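Local coordinates for cation-transporting ATPase, E1-E2 family protein (Streptococcus pneumoniae, PDB 4F2F) that probably exports copper(I) across the cell membrane, driven by ATP hydrolysis, and binds copper(I) through the cupredoxin-like metal-binding domain described here, at residues E53-E58 and G88-K93; A28-Q33 and A38-H43; A8-G13 and K34-E39; E57-L62 and G94-V99. All coordinates share one frame; numbering follows the deposited sequence.

Contact 1: E53-E58 and G88-K93. With CU1 (copper (I) ion), chain C.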
loop_
_atom_site.group_PDB
_atom_site.type_symbol
_atom_site.label_atom_id
_atom_site.label_comp_id
_atom_site.label_asym_id
_atom_site.label_seq_id
_atom_site.Cartn_x
_atom_site.Cartn_y
_atom_site.Cartn_z
ATOM N N GLU A 53 -0.861 -5.329 11.143
ATOM C CA GLU A 53 0.433 -5.005 10.549
ATOM C C GLU A 53 0.328 -4.813 9.041
ATOM O O GLU A 53 -0.561 -5.366 8.393
ATOM C CB GLU A 53 1.469 -6.085 10.888
ATOM C CG GLU A 53 1.921 -6.059 12.342
ATOM C CD GLU A 53 2.477 -7.388 12.813
ATOM O OE1 GLU A 53 2.586 -8.322 11.990
ATOM O OE2 GLU A 53 2.800 -7.500 14.016
ATOM N N ILE A 54 1.242 -4.012 8.504
ATOM C CA ILE A 54 1.336 -3.757 7.074
ATOM C C ILE A 54 2.692 -4.243 6.585
ATOM O O ILE A 54 3.730 -3.856 7.129
ATOM C CB ILE A 54 1.215 -2.251 6.769
ATOM C CG1 ILE A 54 -0.068 -1.683 7.377
ATOM C CG2 ILE A 54 1.274 -1.997 5.265
ATOM C CD1 ILE A 54 -0.076 -0.172 7.477
ATOM N N LEU A 55 2.689 -5.086 5.560
ATOM C CA LEU A 55 3.921 -5.699 5.076
ATOM C C LEU A 55 4.220 -5.347 3.623
ATOM O O LEU A 55 3.423 -5.631 2.728
ATOM C CB LEU A 55 3.857 -7.225 5.238
ATOM C CG LEU A 55 5.028 -8.042 4.683
ATOM C CD1 LEU A 55 6.326 -7.702 5.399
ATOM C CD2 LEU A 55 4.739 -9.534 4.778
ATOM N N PHE A 56 5.368 -4.715 3.409
ATOM C CA PHE A 56 5.932 -4.531 2.076
ATOM C C PHE A 56 7.279 -5.249 2.054
ATOM O O PHE A 56 8.325 -4.632 2.251
ATOM C CB PHE A 56 6.124 -3.041 1.767
ATOM C CG PHE A 56 4.858 -2.320 1.367
ATOM C CD1 PHE A 56 4.695 -1.854 0.072
ATOM C CD2 PHE A 56 3.841 -2.093 2.284
ATOM C CE1 PHE A 56 3.542 -1.185 -0.307
ATOM C CE2 PHE A 56 2.684 -1.423 1.912
ATOM C CZ PHE A 56 2.535 -0.967 0.615
ATOM N N GLU A 57 7.240 -6.558 1.825
ATOM C CA GLU A 57 8.406 -7.418 2.002
ATOM C C GLU A 57 9.611 -6.970 1.177
ATOM O O GLU A 57 10.746 -7.007 1.652
ATOM C CB GLU A 57 8.052 -8.869 1.655
ATOM C CG GLU A 57 9.107 -9.893 2.046
ATOM C CD GLU A 57 8.890 -10.454 3.437
ATOM O OE1 GLU A 57 7.881 -11.164 3.644
ATOM O OE2 GLU A 57 9.721 -10.178 4.329
ATOM N N GLU A 58 9.363 -6.545 -0.055
ATOM C CA GLU A 58 10.448 -6.213 -0.969
ATOM C C GLU A 58 11.106 -4.880 -0.632
ATOM O O GLU A 58 12.169 -4.557 -1.156
ATOM C CB GLU A 58 9.937 -6.214 -2.405
ATOM C CG GLU A 58 9.125 -7.448 -2.731
ATOM C CD GLU A 58 8.520 -7.399 -4.110
ATOM O OE1 GLU A 58 9.223 -6.978 -5.052
ATOM O OE2 GLU A 58 7.339 -7.781 -4.252
ATOM N N GLY A 88 0.298 -8.358 7.918
ATOM C CA GLY A 88 1.399 -9.082 8.526
ATOM C C GLY A 88 1.222 -10.589 8.517
ATOM O O GLY A 88 2.178 -11.326 8.742
ATOM N N MET A 89 0.002 -11.053 8.259
ATOM C CA MET A 89 -0.270 -12.487 8.241
ATOM C C MET A 89 -0.206 -13.039 6.824
ATOM O O MET A 89 -0.285 -14.254 6.618
ATOM C CB MET A 89 -1.645 -12.781 8.838
ATOM C CG MET A 89 -1.857 -12.239 10.242
ATOM S SD MET A 89 -3.426 -12.792 10.942
ATOM C CE MET A 89 -2.981 -14.406 11.577
ATOM N N LYS A 90 -0.074 -12.137 5.857
ATOM C CA LYS A 90 -0.090 -12.487 4.439
ATOM C C LYS A 90 -1.412 -13.138 4.013
ATOM O O LYS A 90 -1.465 -13.861 3.016
ATOM C CB LYS A 90 1.123 -13.359 4.080
ATOM C CG LYS A 90 2.452 -12.633 4.267
ATOM C CD LYS A 90 3.647 -13.580 4.303
ATOM C CE LYS A 90 3.933 -14.188 2.942
ATOM N NZ LYS A 90 5.228 -14.932 2.943
ATOM N N MET A 91 -2.477 -12.859 4.764
ATOM C CA MET A 91 -3.812 -13.368 4.448
ATOM C C MET A 91 -4.577 -12.414 3.535
ATOM O O MET A 91 -5.288 -12.845 2.628
ATOM C CB MET A 91 -4.618 -13.618 5.725
ATOM C CG MET A 91 -4.056 -14.720 6.607
ATOM S SD MET A 91 -4.962 -14.911 8.152
ATOM C CE MET A 91 -6.509 -15.609 7.575
ATOM N N GLN A 92 -4.437 -11.118 3.790
ATOM C CA GLN A 92 -5.065 -10.098 2.957
ATOM C C GLN A 92 -4.006 -9.437 2.085
ATOM O O GLN A 92 -3.040 -8.871 2.596
ATOM C CB GLN A 92 -5.775 -9.060 3.829
ATOM C CG GLN A 92 -6.888 -9.634 4.694
ATOM C CD GLN A 92 -8.064 -10.128 3.874
ATOM O OE1 GLN A 92 -8.289 -9.668 2.755
ATOM N NE2 GLN A 92 -8.819 -11.073 4.425
ATOM N N LYS A 93 -4.187 -9.511 0.769
ATOM C CA LYS A 93 -3.147 -9.076 -0.157
ATOM C C LYS A 93 -3.551 -7.925 -1.073
ATOM O O LYS A 93 -4.734 -7.638 -1.272
ATOM C CB LYS A 93 -2.686 -10.250 -1.019
ATOM C CG LYS A 93 -2.104 -11.411 -0.238
ATOM C CD LYS A 93 -1.919 -12.605 -1.151
ATOM C CE LYS A 93 -1.290 -13.769 -0.415
ATOM N NZ LYS A 93 -1.319 -15.003 -1.244
HETATM CU CU CU1 C . -5.108 -13.048 9.389
HETATM O O HOH W 1 -1.371 -8.066 10.263
HETATM O O HOH W 2 4.144 -9.927 10.529
HETATM O O HOH W 3 7.505 -13.762 4.133
#
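Leu55 and Lys90 slant across one another, with Leu55 CD2 3.9 Å from Lys90 CG, so the middle of the lysine chain, at CG, meets the leucine methyl. Leu55 CG lies anti to the backbone N (chi1 176°), which sends this methyl toward the 88-93 loop. Lys90 bends at its third torsion, and its NZ stays 4.7 Å from Glu57 OE1; the two are linked by a water that accepts from Lys90 NZ and donates to Glu57 OE1. At the other end, Glu53 lies alongside Gly88: its CB is 3.8 Å from Gly88 CA, and its OE1 is 3.7 Å from the same carbon. The backbones are joined by a weak hydrogen bond, Gly88 N to Glu53 O, 3.1 Å and bent to 129°. One water accepts from both Glu53 N and Gly88 N, while another donates to Glu53 OE1 and Gly88 O. Beyond this tether the loop carries copper: Met89 SD at 2.3 Å and Met91 SD at 2.2 Å bind one copper(I) ion, the two sulfurs subtending about 115° at the metal. Cys50 also binds this ion, and a second copper is held by Cys50 and Cys87. The loop joins strand 81-87 to strand 93-99, and strand 53-56 runs antiparallel between strands 81-87 and 61-64, with Leu55 also touching Leu62 and Ser86.

Contact 2: A28-Q33 and A38-H43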
loop_
_atom_site.group_PDB
_atom_site.type_symbol
_atom_site.label_atom_id
_atom_site.label_comp_id
_atom_site.label_asym_id
_atom_site.label_seq_id
_atom_site.Cartn_x
_atom_site.Cartn_y
_atom_site.Cartn_z
ATOM N N ALA A 28 -7.016 -2.382 -3.518
ATOM C CA ALA A 28 -6.043 -3.442 -3.294
ATOM C C ALA A 28 -4.883 -3.351 -4.280
ATOM O O ALA A 28 -3.780 -3.811 -3.995
ATOM C CB ALA A 28 -6.710 -4.803 -3.377
ATOM N N HIS A 29 -5.136 -2.753 -5.440
ATOM C CA HIS A 29 -4.116 -2.649 -6.476
ATOM C C HIS A 29 -3.876 -1.201 -6.868
ATOM O O HIS A 29 -4.806 -0.487 -7.241
ATOM C CB HIS A 29 -4.513 -3.475 -7.699
ATOM C CG HIS A 29 -4.848 -4.895 -7.376
ATOM N ND1 HIS A 29 -3.899 -5.809 -6.975
ATOM C CD2 HIS A 29 -6.030 -5.556 -7.380
ATOM C CE1 HIS A 29 -4.481 -6.975 -6.751
ATOM N NE2 HIS A 29 -5.773 -6.846 -6.990
ATOM N N ILE A 30 -2.624 -0.771 -6.777
ATOM C CA ILE A 30 -2.276 0.609 -7.082
ATOM C C ILE A 30 -1.115 0.683 -8.066
ATOM O O ILE A 30 -0.412 -0.303 -8.292
ATOM C CB ILE A 30 -1.921 1.404 -5.808
ATOM C CG1 ILE A 30 -0.577 0.949 -5.239
ATOM C CG2 ILE A 30 -3.024 1.273 -4.764
ATOM C CD1 ILE A 30 -0.143 1.723 -4.010
ATOM N N GLN A 31 -0.925 1.863 -8.649
ATOM C CA GLN A 31 0.171 2.098 -9.578
ATOM C C GLN A 31 1.054 3.235 -9.073
ATOM O O GLN A 31 0.557 4.259 -8.599
ATOM C CB GLN A 31 -0.369 2.423 -10.974
ATOM C CG GLN A 31 0.715 2.649 -12.018
ATOM C CD GLN A 31 0.161 3.113 -13.351
ATOM O OE1 GLN A 31 -0.407 2.328 -14.111
ATOM N NE2 GLN A 31 0.326 4.399 -13.643
ATOM N N LEU A 32 2.365 3.040 -9.167
ATOM C CA LEU A 32 3.330 4.035 -8.718
ATOM C C LEU A 32 4.344 4.329 -9.819
ATOM O O LEU A 32 4.688 3.447 -10.605
ATOM C CB LEU A 32 4.065 3.540 -7.471
ATOM C CG LEU A 32 3.235 3.169 -6.243
ATOM C CD1 LEU A 32 4.133 2.587 -5.165
ATOM C CD2 LEU A 32 2.473 4.374 -5.711
ATOM N N GLN A 33 4.820 5.569 -9.868
ATOM C CA GLN A 33 5.860 5.961 -10.812
ATOM C C GLN A 33 7.241 5.690 -10.220
ATOM O O GLN A 33 7.506 6.036 -9.069
ATOM C CB GLN A 33 5.724 7.445 -11.165
ATOM C CG GLN A 33 4.496 7.780 -12.002
ATOM C CD GLN A 33 4.646 7.360 -13.451
ATOM O OE1 GLN A 33 5.717 7.495 -14.040
ATOM N NE2 GLN A 33 3.569 6.841 -14.032
ATOM N N ALA A 38 7.151 7.844 -2.628
ATOM C CA ALA A 38 5.757 7.460 -2.460
ATOM C C ALA A 38 5.344 7.499 -0.995
ATOM O O ALA A 38 6.097 7.087 -0.116
ATOM C CB ALA A 38 5.506 6.083 -3.051
ATOM N N GLU A 39 4.144 8.013 -0.745
ATOM C CA GLU A 39 3.543 7.949 0.579
ATOM C C GLU A 39 2.187 7.267 0.479
ATOM O O GLU A 39 1.239 7.810 -0.089
ATOM C CB GLU A 39 3.426 9.343 1.207
ATOM C CG GLU A 39 4.765 9.946 1.611
ATOM C CD GLU A 39 4.631 11.154 2.524
ATOM O OE1 GLU A 39 3.501 11.455 2.964
ATOM O OE2 GLU A 39 5.663 11.803 2.803
ATOM N N ILE A 40 2.116 6.056 1.020
ATOM C CA ILE A 40 0.904 5.262 0.969
ATOM C C ILE A 40 0.281 5.225 2.354
ATOM O O ILE A 40 0.814 4.600 3.268
ATOM C CB ILE A 40 1.197 3.831 0.496
ATOM C CG1 ILE A 40 2.020 3.862 -0.793
ATOM C CG2 ILE A 40 -0.095 3.063 0.289
ATOM C CD1 ILE A 40 2.509 2.500 -1.235
ATOM N N THR A 41 -0.843 5.914 2.500
ATOM C CA THR A 41 -1.504 6.032 3.792
ATOM C C THR A 41 -2.544 4.938 3.975
ATOM O O THR A 41 -3.519 4.857 3.228
ATOM C CB THR A 41 -2.159 7.411 3.958
ATOM O OG1 THR A 41 -1.143 8.419 3.930
ATOM C CG2 THR A 41 -2.909 7.498 5.280
ATOM N N PHE A 42 -2.315 4.094 4.974
ATOM C CA PHE A 42 -3.248 3.034 5.330
ATOM C C PHE A 42 -4.112 3.463 6.510
ATOM O O PHE A 42 -3.604 3.986 7.500
ATOM C CB PHE A 42 -2.486 1.768 5.719
ATOM C CG PHE A 42 -1.920 1.007 4.552
ATOM C CD1 PHE A 42 -0.733 1.403 3.955
ATOM C CD2 PHE A 42 -2.565 -0.118 4.067
ATOM C CE1 PHE A 42 -0.210 0.695 2.886
ATOM C CE2 PHE A 42 -2.043 -0.827 3.001
ATOM C CZ PHE A 42 -0.865 -0.420 2.410
ATOM N N HIS A 43 -5.415 3.239 6.408
ATOM C CA HIS A 43 -6.308 3.446 7.542
ATOM C C HIS A 43 -6.902 2.115 7.969
ATOM O O HIS A 43 -7.584 1.455 7.185
ATOM C CB HIS A 43 -7.429 4.428 7.194
ATOM C CG HIS A 43 -8.448 4.588 8.280
ATOM N ND1 HIS A 43 -9.797 4.422 8.064
ATOM C CD2 HIS A 43 -8.310 4.890 9.593
ATOM C CE1 HIS A 43 -10.451 4.620 9.197
ATOM N NE2 HIS A 43 -9.571 4.904 10.139
#
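Ile30, which meets Ile40 across this contact, follows directly on His29, whose ND1 is hydrogen-bonded to Ser95 OG. That bond ties strand 29-33 to strand 93-99; between residues 28-33 and 38-43 themselves no hydrogen bond exists, and the contact is wholly apolar. Ile30 and Ile40 reach toward each other tip to tip, their CD1 methyls 3.9 Å apart. Ile30 places CG1 between its backbone N and carbonyl carbon (chi1 71°), and an extended second torsion carries CD1 straight on into the interior. Leu32 comes in beside this pair. Its CD1 makes the closest approaches, 4.3 Å from Ile40 CD1 and 4.3 Å from Ala38 CB, so one methyl covers two successive inward-facing residues of the other strand. The backbones are too far apart for sheet pairing: the axes of the short segments come no nearer than 9.2 Å, and the CA atoms of Ile30 and Ile40 are 9.8 Å apart. With strand directions 158° apart, this is side-chain packing between facing layers of the cupredoxin β-sandwich. All four touching residues are buried. Tyr96 packs on Ile30 and Leu32, and Phe56 closes on Ile40. Strand 29-33 lies between the parallel strands 6-11 and 93-99, whereas strand 38-44 lies between strand 14-21, its parallel neighbour, and strand 70-75, its antiparallel one.

Contact 3: A8-G13 and K34-E39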
loop_
_atom_site.group_PDB
_atom_site.type_symbol
_atom_site.label_atom_id
_atom_site.label_comp_id
_atom_site.label_asym_id
_atom_site.label_seq_id
_atom_site.Cartn_x
_atom_site.Cartn_y
_atom_site.Cartn_z
ATOM N N ALA A 8 -1.547 6.492 -8.007
ATOM C CA ALA A 8 -1.226 7.442 -6.951
ATOM C C ALA A 8 -1.204 8.852 -7.526
ATOM O O ALA A 8 -0.788 9.059 -8.666
ATOM C CB ALA A 8 0.107 7.104 -6.319
ATOM N N SER A 9 -1.651 9.820 -6.734
ATOM C CA SER A 9 -1.692 11.207 -7.182
ATOM C C SER A 9 -0.333 11.878 -7.025
ATOM O O SER A 9 0.263 11.853 -5.948
ATOM C CB SER A 9 -2.756 11.988 -6.410
ATOM O OG SER A 9 -2.757 13.352 -6.790
ATOM N N LEU A 10 0.156 12.476 -8.108
ATOM C CA LEU A 10 1.433 13.182 -8.078
ATOM C C LEU A 10 1.243 14.664 -7.776
ATOM O O LEU A 10 0.490 15.357 -8.458
ATOM C CB LEU A 10 2.179 13.023 -9.404
ATOM C CG LEU A 10 3.358 13.982 -9.600
ATOM C CD1 LEU A 10 4.463 13.705 -8.589
ATOM C CD2 LEU A 10 3.897 13.907 -11.021
ATOM N N GLU A 11 1.937 15.139 -6.749
ATOM C CA GLU A 11 1.909 16.546 -6.372
ATOM C C GLU A 11 3.118 16.869 -5.503
ATOM O O GLU A 11 3.461 16.100 -4.605
ATOM C CB GLU A 11 0.620 16.862 -5.622
ATOM N N ASN A 12 3.766 17.997 -5.775
ATOM C CA ASN A 12 4.959 18.392 -5.030
ATOM C C ASN A 12 6.073 17.356 -5.139
ATOM O O ASN A 12 6.860 17.184 -4.209
ATOM C CB ASN A 12 4.626 18.613 -3.554
ATOM C CG ASN A 12 3.371 19.433 -3.356
ATOM O OD1 ASN A 12 3.101 20.368 -4.110
ATOM N ND2 ASN A 12 2.594 19.087 -2.336
ATOM N N GLY A 13 6.131 16.663 -6.270
ATOM C CA GLY A 13 7.136 15.636 -6.482
ATOM C C GLY A 13 6.999 14.453 -5.539
ATOM O O GLY A 13 7.942 13.682 -5.351
ATOM N N LYS A 34 8.117 5.071 -11.005
ATOM C CA LYS A 34 9.472 4.776 -10.549
ATOM C C LYS A 34 10.254 6.059 -10.260
ATOM O O LYS A 34 10.147 7.042 -10.995
ATOM C CB LYS A 34 10.212 3.920 -11.588
ATOM C CG LYS A 34 11.719 3.815 -11.378
ATOM C CD LYS A 34 12.396 3.110 -12.551
ATOM C CE LYS A 34 13.900 3.367 -12.572
ATOM N NZ LYS A 34 14.604 2.761 -11.409
ATOM N N GLY A 35 11.021 6.052 -9.174
ATOM C CA GLY A 35 11.900 7.163 -8.853
ATOM C C GLY A 35 11.256 8.336 -8.131
ATOM O O GLY A 35 11.941 9.291 -7.763
ATOM N N ILE A 36 9.942 8.277 -7.933
ATOM C CA ILE A 36 9.241 9.342 -7.219
ATOM C C ILE A 36 8.864 8.873 -5.815
ATOM O O ILE A 36 8.203 7.846 -5.661
ATOM C CB ILE A 36 7.977 9.799 -7.970
ATOM C CG1 ILE A 36 8.308 10.144 -9.425
ATOM C CG2 ILE A 36 7.333 10.982 -7.263
ATOM C CD1 ILE A 36 9.337 11.246 -9.575
ATOM N N PRO A 37 9.298 9.619 -4.784
ATOM C CA PRO A 37 8.978 9.248 -3.402
ATOM C C PRO A 37 7.487 8.978 -3.233
ATOM O O PRO A 37 6.660 9.784 -3.655
ATOM C CB PRO A 37 9.383 10.491 -2.608
ATOM C CG PRO A 37 10.492 11.085 -3.411
ATOM C CD PRO A 37 10.121 10.840 -4.849
ATOM N N ALA A 38 7.151 7.844 -2.628
ATOM C CA ALA A 38 5.757 7.460 -2.460
ATOM C C ALA A 38 5.344 7.499 -0.995
ATOM O O ALA A 38 6.097 7.087 -0.116
ATOM C CB ALA A 38 5.506 6.083 -3.051
ATOM N N GLU A 39 4.144 8.013 -0.745
ATOM C CA GLU A 39 3.543 7.949 0.579
ATOM C C GLU A 39 2.187 7.267 0.479
ATOM O O GLU A 39 1.239 7.810 -0.089
ATOM C CB GLU A 39 3.426 9.343 1.207
ATOM C CG GLU A 39 4.765 9.946 1.611
ATOM C CD GLU A 39 4.631 11.154 2.524
ATOM O OE1 GLU A 39 3.501 11.455 2.964
ATOM O OE2 GLU A 39 5.663 11.803 2.803
#
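The peptide group that begins at the carbonyl of Gly13 is the flat group that meets Ile36 and Pro37, and it does so through its oxygen rather than by stacking. Pro37 CD, on a ring puckered C-gamma exo, sits 3.6 Å from Gly13 O and nearly in line with the carbonyl bond, the C-O-CD angle being about 167°. Ile36 CG2 approaches the same oxygen from the side, at 3.4 Å and a C-O-CG2 angle near 106°. These are van der Waals contacts of a carbonyl with aliphatic carbons; no hydrogen bond crosses between the segments. The isoleucine methyl gets there because CG2 is anti to the backbone N, and it also receives Leu10 CD1 at 4.2 Å, the leucine and isoleucine side chains meeting at about a right angle. Gln15 helps to place the loop, its NE2 bonding Ile36 O. Asn12 and Gly13 both have positive phi, and their angles fit a type I' turn, the tight reversal of the two-residue β-hairpin joining strands 6-11 and 14-21. Here the hairpin end packs against the loop that carries the chain from strand 29-33 to strand 38-44, at the surface of the cupredoxin fold.

Contact 4: E57-L62 and G94-V99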
loop_
_atom_site.group_PDB
_atom_site.type_symbol
_atom_site.label_atom_id
_atom_site.label_comp_id
_atom_site.label_asym_id
_atom_site.label_seq_id
_atom_site.Cartn_x
_atom_site.Cartn_y
_atom_site.Cartn_z
ATOM N N GLU A 57 7.240 -6.558 1.825
ATOM C CA GLU A 57 8.406 -7.418 2.002
ATOM C C GLU A 57 9.611 -6.970 1.177
ATOM O O GLU A 57 10.746 -7.007 1.652
ATOM C CB GLU A 57 8.052 -8.869 1.655
ATOM C CG GLU A 57 9.107 -9.893 2.046
ATOM C CD GLU A 57 8.890 -10.454 3.437
ATOM O OE1 GLU A 57 7.881 -11.164 3.644
ATOM O OE2 GLU A 57 9.721 -10.178 4.329
ATOM N N GLU A 58 9.363 -6.545 -0.055
ATOM C CA GLU A 58 10.448 -6.213 -0.969
ATOM C C GLU A 58 11.106 -4.880 -0.632
ATOM O O GLU A 58 12.169 -4.557 -1.156
ATOM C CB GLU A 58 9.937 -6.214 -2.405
ATOM C CG GLU A 58 9.125 -7.448 -2.731
ATOM C CD GLU A 58 8.520 -7.399 -4.110
ATOM O OE1 GLU A 58 9.223 -6.978 -5.052
ATOM O OE2 GLU A 58 7.339 -7.781 -4.252
ATOM N N GLU A 59 10.470 -4.111 0.245
ATOM C CA GLU A 59 11.034 -2.853 0.716
ATOM C C GLU A 59 11.550 -2.995 2.144
ATOM O O GLU A 59 12.064 -2.041 2.721
ATOM C CB GLU A 59 9.991 -1.735 0.630
ATOM C CG GLU A 59 9.566 -1.401 -0.788
ATOM C CD GLU A 59 10.699 -0.820 -1.613
ATOM O OE1 GLU A 59 11.610 -0.200 -1.026
ATOM O OE2 GLU A 59 10.682 -0.986 -2.851
ATOM N N GLY A 60 11.413 -4.194 2.704
ATOM C CA GLY A 60 11.857 -4.461 4.060
ATOM C C GLY A 60 11.011 -3.738 5.088
ATOM O O GLY A 60 11.464 -3.451 6.198
ATOM N N ILE A 61 9.772 -3.443 4.713
ATOM C CA ILE A 61 8.866 -2.693 5.573
ATOM C C ILE A 61 7.869 -3.613 6.272
ATOM O O ILE A 61 7.211 -4.436 5.636
ATOM C CB ILE A 61 8.111 -1.608 4.780
ATOM C CG1 ILE A 61 9.090 -0.530 4.306
ATOM C CG2 ILE A 61 6.998 -0.988 5.624
ATOM C CD1 ILE A 61 8.479 0.497 3.378
ATOM N N LEU A 62 7.790 -3.476 7.591
ATOM C CA LEU A 62 6.789 -4.161 8.400
ATOM C C LEU A 62 6.370 -3.200 9.505
ATOM O O LEU A 62 7.146 -2.916 10.416
ATOM C CB LEU A 62 7.351 -5.453 8.992
ATOM C CG LEU A 62 6.392 -6.246 9.888
ATOM C CD1 LEU A 62 5.112 -6.561 9.133
ATOM C CD2 LEU A 62 7.047 -7.523 10.408
ATOM N N GLY A 94 -2.537 -7.277 -1.634
ATOM C CA GLY A 94 -2.711 -6.214 -2.604
ATOM C C GLY A 94 -1.457 -6.158 -3.448
ATOM O O GLY A 94 -0.549 -6.968 -3.269
ATOM N N SER A 95 -1.396 -5.213 -4.375
ATOM C CA SER A 95 -0.219 -5.089 -5.215
ATOM C C SER A 95 0.062 -3.642 -5.563
ATOM O O SER A 95 -0.841 -2.804 -5.592
ATOM C CB SER A 95 -0.368 -5.915 -6.499
ATOM O OG SER A 95 -1.264 -5.313 -7.412
ATOM N N TYR A 96 1.331 -3.351 -5.811
ATOM C CA TYR A 96 1.702 -2.067 -6.376
ATOM C C TYR A 96 2.553 -2.288 -7.615
ATOM O O TYR A 96 3.558 -2.998 -7.580
ATOM C CB TYR A 96 2.400 -1.167 -5.349
ATOM C CG TYR A 96 3.678 -1.713 -4.746
ATOM C CD1 TYR A 96 3.643 -2.623 -3.699
ATOM C CD2 TYR A 96 4.919 -1.286 -5.199
ATOM C CE1 TYR A 96 4.808 -3.106 -3.134
ATOM C CE2 TYR A 96 6.088 -1.762 -4.643
ATOM C CZ TYR A 96 6.027 -2.672 -3.612
ATOM O OH TYR A 96 7.190 -3.150 -3.059
ATOM N N THR A 97 2.116 -1.701 -8.722
ATOM C CA THR A 97 2.818 -1.843 -9.984
ATOM C C THR A 97 3.602 -0.572 -10.251
ATOM O O THR A 97 3.036 0.524 -10.287
ATOM C CB THR A 97 1.840 -2.119 -11.136
ATOM O OG1 THR A 97 1.091 -3.305 -10.845
ATOM C CG2 THR A 97 2.593 -2.309 -12.446
ATOM N N VAL A 98 4.911 -0.724 -10.415
ATOM C CA VAL A 98 5.793 0.413 -10.629
ATOM C C VAL A 98 6.058 0.592 -12.119
ATOM O O VAL A 98 6.587 -0.307 -12.775
ATOM C CB VAL A 98 7.121 0.240 -9.875
ATOM C CG1 VAL A 98 8.035 1.432 -10.123
ATOM C CG2 VAL A 98 6.861 0.068 -8.383
ATOM N N VAL A 99 5.679 1.754 -12.646
ATOM C CA VAL A 99 5.841 2.039 -14.068
ATOM C C VAL A 99 6.815 3.191 -14.301
ATOM O O VAL A 99 7.094 3.978 -13.395
ATOM C CB VAL A 99 4.493 2.368 -14.738
ATOM C CG1 VAL A 99 3.508 1.229 -14.531
ATOM C CG2 VAL A 99 3.931 3.670 -14.187
HETATM O O HOH W 4 6.816 -5.308 -1.173
HETATM O O HOH W 5 9.328 -2.447 -4.470
#
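Tyr96 brings its hydroxyl up to Glu58 and Glu59, two residues of a turn that leads into a G1 β-bulge, in which Gly60 and Ile61 both face Phe56. The direct touches are few: Glu59 CG is 3.7 Å from Tyr96 OH, and Glu58 CB comes within 4.2 Å of it. Glu59 bends at its second torsion and slopes past the end of the tyrosine, its carboxylate plane turned 55° from the ring. No hydrogen bond joins the segments directly; two waters do this instead. One accepts from Glu58 N and is hydrogen-bonded to Tyr96 OH, and the other donates to Glu59 OE2 at 2.6 Å and is bonded to the same hydroxyl. The phenol oxygen is thereby held by two waters, while the rest of the ring is buried.

In the next shell, the turn is closed by Gly60 N bonding Glu57 O at 3.1 Å, and the positive phi of Gly60 lets the chain enter the bulge at the start of strand 61-64. The carboxylate of Glu58 turns to His83 ND1, with a weak bond to Glu84 N. Tyr96 sets CG between its backbone N and carbonyl carbon (chi1 60°), directing the ring inward from strand 93-99 among Phe56, Phe75 and His83. Both waters lie in the ring plane, 2.9 and 2.7 Å from Tyr96 OH and about 130° apart as seen from that oxygen.

Overall arrangement
Contact 2 is the buried one, its centre about 4 Å from the centre of the chain, and purely aliphatic. Contacts 1 and 3 are surface contacts, on opposite sides of that centre: water bridges and copper ligands characterise contact 1, whereas contact 3 has a backbone carbonyl against methyl and methylene groups. Contact 4 is intermediate, with a buried ring whose hydroxyl meets water. Contacts 2 and 3 share the start of strand 38-44, while contacts 1 and 4 share Glu57 and Glu58. Phe56 links three of them, with CZ 3.9 Å from Ile40 CD1 and CD1 3.4 Å from Tyr96 CE1. Lys34 N, 2.8 Å from Val99 O, joins contact 3 to contact 4.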